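Local structure of catalase (Pseudomonas syringae, 1M7S) at the interface of chains A and B and the interface of chains A and C. The protein decomposes hydrogen peroxide into water and molecular oxygen with the help of a haem cofactor, protecting the cell from the toxic effects of the peroxide. Sequence-based numbering; all coordinates share one arbitrary frame. Chains: chain A/B/C, Catalase.

Chain A meets two neighbouring subunits here, chain B at contact 1 and chain C at contact 2, and the centres of the two contacts lie about 34 Å apart. Chain A offers mainly helical residues in both, from helix 299-304 in contact 1 and from helices 137-144 and 155-163 in contact 2. The partners answer with neighbouring parts of the same long loop: 362-370 in chain B, and 359, 361 and 375-377 on either side of it in chain C, with no residue in common. Each subunit therefore spends this loop on two different neighbours, which would help to tie the tetramer together. The centre of contact 1 lies about 17 Å and that of contact 2 about 16 Å from A:His52.

Contact 1: the interface of chains A and B. Residues chain A 40, 300-301, 305, 348; chain B 362, 366, 368-370.
A:Gln301 reaches from helix 299-304 into the loop of chain B, and its side chain carries much of the contact. CB leads to a CG that lies anti to the carbonyl carbon (chi1 -82°), and the chain then runs extended, bringing CG beside the amide of B:Asn366 and CD over the backbone of B:Gly368. At the tip, A:Gln301 OE1 accepts the backbone N of B:Thr370 at 2.8 Å, a nearly straight bond in the carbonyl plane on a lone pair. A:Gln301 NE2 gives a hydrogen to B:Asn366 OD1 at 2.9 Å, from above the carbonyl plane, and a weak bond to the hydroxyl OG1 of B:Thr370. Glutamine suits the place because one amide can both accept and donate. Backbone N of B:Gly368 reaches B:Asn366 OD1 from the opposite face, while B:Asn366 ND2 donates to B:Asp362 O at 2.8 Å, so that the rotation of this amide is fixed within its own loop.

A:Gln305 OE1 takes B:Asn366 N at 3.0 Å, and A:Gln305 NE2 gives to B:Asn366 O, also at 3.0 Å, both on carbonyl lone pairs. A:Gln305 NE2 also donates to A:Gln301 O at 3.2 Å, in its amide plane; a glutamine amide can thus pair with a backbone N and O and still hold its own helix. Alongside, the A:Phe300 ring offers its face to the CB methylene of B:Asp362, 3.6 Å from the ring centroid, while the carboxylate lies nearly parallel to it (10°). B:Asn366 CB meets the ring edge.

The site joins helix 299-304 and the residue just beyond it to an irregular segment of chain B.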
# COMPACT_ATOMS: atom_id res chain seq x y z
N ARG A 40 0.03 -15.59 -0.33
CA ARG A 40 -1.22 -15.12 -0.87
C ARG A 40 -2.26 -14.99 0.25
O ARG A 40 -3.03 -14.04 0.33
CB ARG A 40 -1.80 -16.11 -1.93
CG ARG A 40 -1.04 -15.98 -3.28
CD ARG A 40 -1.17 -14.58 -3.89
NE ARG A 40 -2.53 -14.20 -4.18
CZ ARG A 40 -3.31 -14.54 -5.20
NH1 ARG A 40 -4.58 -14.10 -5.24
NH2 ARG A 40 -2.89 -15.34 -6.17
N PHE A 300 -16.26 -11.03 -2.60
CA PHE A 300 -15.11 -10.14 -2.57
C PHE A 300 -14.97 -9.37 -3.88
O PHE A 300 -14.74 -8.16 -3.95
CB PHE A 300 -13.79 -10.90 -2.28
CG PHE A 300 -12.59 -9.98 -2.19
CD1 PHE A 300 -11.72 -9.81 -3.27
CD2 PHE A 300 -12.28 -9.33 -0.99
CE1 PHE A 300 -10.61 -8.99 -3.24
CE2 PHE A 300 -11.16 -8.48 -0.95
CZ PHE A 300 -10.32 -8.33 -2.06
N GLN A 301 -14.95 -10.11 -5.00
CA GLN A 301 -14.68 -9.49 -6.30
C GLN A 301 -15.71 -8.45 -6.69
O GLN A 301 -15.38 -7.47 -7.39
CB GLN A 301 -14.61 -10.59 -7.41
CG GLN A 301 -13.25 -11.30 -7.48
CD GLN A 301 -13.34 -12.64 -8.20
OE1 GLN A 301 -14.42 -13.05 -8.62
NE2 GLN A 301 -12.17 -13.25 -8.43
N GLN A 305 -15.36 -5.11 -3.63
CA GLN A 305 -14.64 -4.19 -4.49
C GLN A 305 -15.45 -3.15 -5.25
O GLN A 305 -14.80 -2.26 -5.85
CB GLN A 305 -13.74 -4.97 -5.45
CG GLN A 305 -12.64 -5.77 -4.81
CD GLN A 305 -11.71 -6.42 -5.82
OE1 GLN A 305 -10.50 -6.34 -5.61
NE2 GLN A 305 -12.24 -7.01 -6.92
N PRO A 348 -13.45 -5.44 -12.99
CA PRO A 348 -14.66 -5.88 -13.64
C PRO A 348 -15.94 -5.22 -13.16
O PRO A 348 -16.68 -4.60 -13.97
CB PRO A 348 -14.70 -7.43 -13.49
CG PRO A 348 -13.22 -7.70 -13.47
CD PRO A 348 -12.53 -6.56 -12.74
N ASP B 362 -8.74 -13.43 -3.48
CA ASP B 362 -8.88 -12.06 -2.98
C ASP B 362 -7.58 -11.29 -3.14
O ASP B 362 -6.98 -11.39 -4.20
CB ASP B 362 -9.38 -12.00 -1.54
CG ASP B 362 -10.64 -12.77 -1.25
OD1 ASP B 362 -11.23 -13.36 -2.19
OD2 ASP B 362 -11.11 -12.92 -0.08
N ASN B 366 -8.26 -7.59 -7.25
CA ASN B 366 -8.46 -8.94 -7.76
C ASN B 366 -9.36 -8.83 -9.01
O ASN B 366 -10.49 -8.31 -8.95
CB ASN B 366 -9.17 -9.79 -6.69
CG ASN B 366 -9.17 -11.25 -7.15
OD1 ASN B 366 -9.84 -11.49 -8.18
ND2 ASN B 366 -8.42 -12.13 -6.49
N GLY B 368 -10.33 -11.30 -11.01
CA GLY B 368 -10.98 -12.53 -11.42
C GLY B 368 -12.47 -12.53 -11.59
O GLY B 368 -13.23 -11.59 -11.26
N HIS B 369 -12.99 -13.70 -11.97
CA HIS B 369 -14.41 -13.95 -12.11
C HIS B 369 -14.76 -15.30 -11.53
O HIS B 369 -15.15 -16.30 -12.22
CB HIS B 369 -14.94 -13.83 -13.57
CG HIS B 369 -16.44 -14.14 -13.53
ND1 HIS B 369 -17.05 -15.01 -14.41
CD2 HIS B 369 -17.40 -13.81 -12.61
CE1 HIS B 369 -18.33 -15.14 -14.09
NE2 HIS B 369 -18.56 -14.43 -13.00
N THR B 370 -14.69 -15.40 -10.21
CA THR B 370 -14.96 -16.66 -9.54
C THR B 370 -16.41 -16.89 -9.32
O THR B 370 -17.14 -15.96 -8.97
CB THR B 370 -14.21 -16.60 -8.17
OG1 THR B 370 -12.84 -16.29 -8.40
CG2 THR B 370 -14.31 -17.97 -7.50

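Contact 2: the interface of chains A and C. Residues chain A 139, 142-143, 148, 157; chain C 359, 361, 375-377.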
# COMPACT_ATOMS: atom_id res chain seq x y z
N ASP A 139 -16.17 14.50 11.98
CA ASP A 139 -16.51 14.69 13.40
C ASP A 139 -17.75 13.86 13.77
O ASP A 139 -17.79 13.17 14.79
CB ASP A 139 -16.84 16.15 13.72
CG ASP A 139 -15.65 17.05 13.41
OD1 ASP A 139 -15.74 17.92 12.50
OD2 ASP A 139 -14.64 16.83 14.12
N HIS A 142 -16.91 10.13 13.78
CA HIS A 142 -16.15 9.80 15.01
C HIS A 142 -17.03 9.80 16.25
O HIS A 142 -16.86 8.90 17.13
CB HIS A 142 -15.04 10.88 15.20
CG HIS A 142 -13.92 10.73 14.20
ND1 HIS A 142 -12.79 11.51 14.22
CD2 HIS A 142 -13.76 9.86 13.17
CE1 HIS A 142 -11.99 11.14 13.21
NE2 HIS A 142 -12.55 10.13 12.58
N ALA A 143 -17.97 10.70 16.38
CA ALA A 143 -18.90 10.73 17.51
C ALA A 143 -19.85 9.56 17.52
O ALA A 143 -20.16 9.11 18.61
CB ALA A 143 -19.69 12.04 17.56
N PRO A 148 -13.13 5.36 21.01
CA PRO A 148 -11.79 5.09 20.52
C PRO A 148 -10.90 4.43 21.55
O PRO A 148 -9.82 3.89 21.21
CB PRO A 148 -11.15 6.43 20.08
CG PRO A 148 -12.08 7.42 20.77
CD PRO A 148 -13.44 6.78 20.93
N ARG A 157 -21.08 10.09 23.75
CA ARG A 157 -20.21 10.76 22.81
C ARG A 157 -20.98 11.43 21.68
O ARG A 157 -20.73 12.60 21.41
CB ARG A 157 -19.16 9.76 22.27
CG ARG A 157 -18.27 9.13 23.36
CD ARG A 157 -17.22 8.14 22.87
NE ARG A 157 -16.34 8.78 21.93
CZ ARG A 157 -16.39 8.78 20.59
NH1 ARG A 157 -17.31 8.04 20.00
NH2 ARG A 157 -15.54 9.50 19.89
N GLY C 359 -8.89 16.29 15.19
CA GLY C 359 -9.45 14.92 15.39
C GLY C 359 -9.04 14.01 14.22
O GLY C 359 -9.61 12.90 14.13
N GLN C 361 -7.13 10.94 12.76
CA GLN C 361 -6.69 9.77 13.53
C GLN C 361 -6.42 8.54 12.67
O GLN C 361 -6.78 8.43 11.48
CB GLN C 361 -7.77 9.39 14.57
CG GLN C 361 -9.08 8.89 13.93
CD GLN C 361 -10.12 8.36 14.89
OE1 GLN C 361 -10.04 8.57 16.13
NE2 GLN C 361 -11.10 7.62 14.34
N ASN C 375 -12.54 12.61 19.86
CA ASN C 375 -11.88 12.80 18.58
C ASN C 375 -12.81 13.53 17.60
O ASN C 375 -12.63 13.45 16.38
CB ASN C 375 -11.52 11.44 17.97
CG ASN C 375 -12.65 10.45 17.92
OD1 ASN C 375 -13.79 10.73 18.30
ND2 ASN C 375 -12.39 9.22 17.47
N TYR C 376 -13.81 14.21 18.10
CA TYR C 376 -14.76 14.98 17.31
C TYR C 376 -14.80 16.43 17.85
O TYR C 376 -14.42 16.65 19.01
CB TYR C 376 -16.16 14.37 17.49
CG TYR C 376 -16.56 14.14 18.92
CD1 TYR C 376 -17.23 15.16 19.61
CD2 TYR C 376 -16.31 12.92 19.58
CE1 TYR C 376 -17.62 14.95 20.93
CE2 TYR C 376 -16.60 12.77 20.91
CZ TYR C 376 -17.33 13.76 21.57
OH TYR C 376 -17.66 13.62 22.90
N GLU C 377 -15.20 17.34 16.98
CA GLU C 377 -15.39 18.75 17.34
C GLU C 377 -16.72 19.18 16.74
O GLU C 377 -17.00 18.80 15.59
CB GLU C 377 -14.21 19.53 16.74
CG GLU C 377 -14.06 20.94 17.28
CD GLU C 377 -15.09 21.95 16.79
OE1 GLU C 377 -15.56 21.86 15.64
OE2 GLU C 377 -15.43 22.92 17.54
O HOH W 1 -14.76 7.12 17.41
O HOH W 2 -12.91 14.85 13.88
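The backbone O of C:Asn375 is met by both A:His142 ND1, which donates to it at 2.9 Å, and water 2, which links it to A:Asp139 OD2. The oxygen lies in the imidazole plane, while the ring nitrogen stands above the carbonyl plane. One face of the imidazole is covered by C:Gln361 NE2, offset toward the rim, and its edge faces C:Gly359 O. A histidine suits the place, since its flat ring offers both an N-H at its edge and a face for packing. C:Asn375 ND2 also donates to C:Gln361 OE1 at 2.8 Å, which steadies the asparagine within chain C.

In the second shell, A:His142 O accepts from A:Arg157 NH1 at 3.0 Å, in the carbonyl plane, and from A:Arg157 NH2 at 3.1 Å, 54° above it. The bend at chi3 (58°) turns the guanidinium end-on to this oxygen near the C-terminal end of helix 137-144. Water 1 connects the same oxygen to C:Asn375 ND2.

C:Tyr376 holds its CG between backbone N and carbonyl carbon (chi1 49°), laying one ring face over A:Ala143 CB and presenting its edge to A:Arg157 NH2. The small alanine allows this close approach. A:Asp139 OD2 accepts the backbone N of C:Glu377 at 3.0 Å from above the carboxylate plane.

The patch, repeated by the two-fold, probably contributes to holding the catalase tetramer together, at an interface separate from that with chain B.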